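Local coordinates for NIPSNAP domain protein (Burkholderia xenovorans, PDB 5K9F) that is of unknown function but belongs to the NipSnap family, of the dimeric alpha-beta barrel superfamily, and binds oxamic acid in a pocket, at residues Ser28-Glu31 with Ile37-Gly40. Numbering follows the deposited sequence. Where two conformers were deposited one is given.
Sequences SLYE and IQAG
Tyr30 and Gln38 make nearly all of this contact through a single short hydrogen bond: the phenol OH of Tyr30 donates to OE1 of Gln38 at 2.6 Å. The hydroxyl lies in the plane of the acceptor carbonyl and meets one of its lone pairs, with a C=O...O angle of 136°. The oxygen sits beyond the ring edge, near the ring plane, and is also close to the carbon CE1 of Tyr30, 3.1 Å from Gln38 OE1. Ring and amide planes are 65° apart and the two side chains run nearly perpendicular, so the amide meets the ring at its edge through the oxygen, not over a face. CB of Gln38 also lies 3.7 Å from Tyr30 OH.

The bond spans two consecutive helices, 23-33 and 35-42, which lie on the antiparallel sheet of the alpha-beta barrel fold; CA of Tyr30 and CA of Gln38 are 9.5 Å apart. Side-chain length bridges the gap: Gln38 points across it from CB on, an extended chain with CG anti to the backbone N (chi1 -178°), and the phenol end of Tyr30 comes over to meet it. From the sheet, Tyr48 of strand 45-51 stacks on the Tyr30 ring and Trp63 of strand 58-65 touches both partners; Phe108 of the second subunit meets the ring at an angle.

Gln38 also lines the oxamic acid pocket, together with Trp84. The bond probably limits rotation of the buried amide and selects OE1 to face the phenol, with NE2 turned away, consistent with Tyr30, not itself among the pocket residues, acting as a second-shell residue that positions Gln38.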
# COMPACT_ATOMS: atom_id res chain seq x y z
N SER A 28 -24.36 -2.50 16.70
CA SER A 28 -25.50 -2.82 17.55
C SER A 28 -25.18 -3.99 18.48
O SER A 28 -25.53 -3.95 19.67
CB SER A 28 -26.72 -3.15 16.69
OG SER A 28 -27.18 -1.99 16.03
N LEU A 29 -24.55 -5.03 17.95
CA LEU A 29 -24.20 -6.19 18.77
C LEU A 29 -23.17 -5.83 19.83
O LEU A 29 -23.28 -6.25 20.99
CB LEU A 29 -23.69 -7.31 17.87
CG LEU A 29 -23.40 -8.67 18.49
CD1 LEU A 29 -24.65 -9.30 19.07
CD2 LEU A 29 -22.80 -9.57 17.41
N TYR A 30 -22.16 -5.04 19.45
CA TYR A 30 -21.16 -4.59 20.41
C TYR A 30 -21.78 -3.76 21.52
O TYR A 30 -21.51 -3.98 22.71
CB TYR A 30 -20.06 -3.80 19.67
CG TYR A 30 -19.04 -3.19 20.62
CD1 TYR A 30 -18.08 -3.98 21.24
CD2 TYR A 30 -19.06 -1.83 20.93
CE1 TYR A 30 -17.16 -3.43 22.12
CE2 TYR A 30 -18.15 -1.27 21.80
CZ TYR A 30 -17.19 -2.07 22.39
OH TYR A 30 -16.27 -1.52 23.26
N GLU A 31 -22.62 -2.78 21.17
CA GLU A 31 -23.20 -1.94 22.21
C GLU A 31 -24.03 -2.77 23.19
O GLU A 31 -24.03 -2.51 24.40
CB GLU A 31 -24.06 -0.83 21.61
CG GLU A 31 -24.57 0.15 22.67
CD GLU A 31 -25.38 1.31 22.10
OE1 GLU A 31 -25.50 1.44 20.86
OE2 GLU A 31 -25.91 2.11 22.91
N ILE A 37 -18.48 -4.61 29.05
CA ILE A 37 -17.38 -5.48 29.47
C ILE A 37 -16.04 -4.87 29.06
O ILE A 37 -15.11 -4.77 29.88
CB ILE A 37 -17.55 -6.89 28.88
CG1 ILE A 37 -18.85 -7.53 29.38
CG2 ILE A 37 -16.36 -7.76 29.23
CD1 ILE A 37 -19.26 -8.72 28.56
N GLN A 38 -15.92 -4.47 27.79
CA GLN A 38 -14.65 -3.98 27.28
C GLN A 38 -14.26 -2.66 27.93
O GLN A 38 -13.11 -2.47 28.34
CB GLN A 38 -14.70 -3.83 25.76
CG GLN A 38 -13.34 -3.38 25.22
CD GLN A 38 -13.24 -3.45 23.71
OE1 GLN A 38 -14.16 -3.07 22.98
NE2 GLN A 38 -12.11 -3.97 23.22
N ALA A 39 -15.20 -1.71 28.02
CA ALA A 39 -14.89 -0.44 28.66
C ALA A 39 -14.60 -0.64 30.14
O ALA A 39 -13.75 0.05 30.72
CB ALA A 39 -16.05 0.54 28.48
N GLY A 40 -15.30 -1.59 30.78
CA GLY A 40 -15.03 -1.86 32.18
C GLY A 40 -13.62 -2.37 32.41
O GLY A 40 -12.96 -1.99 33.38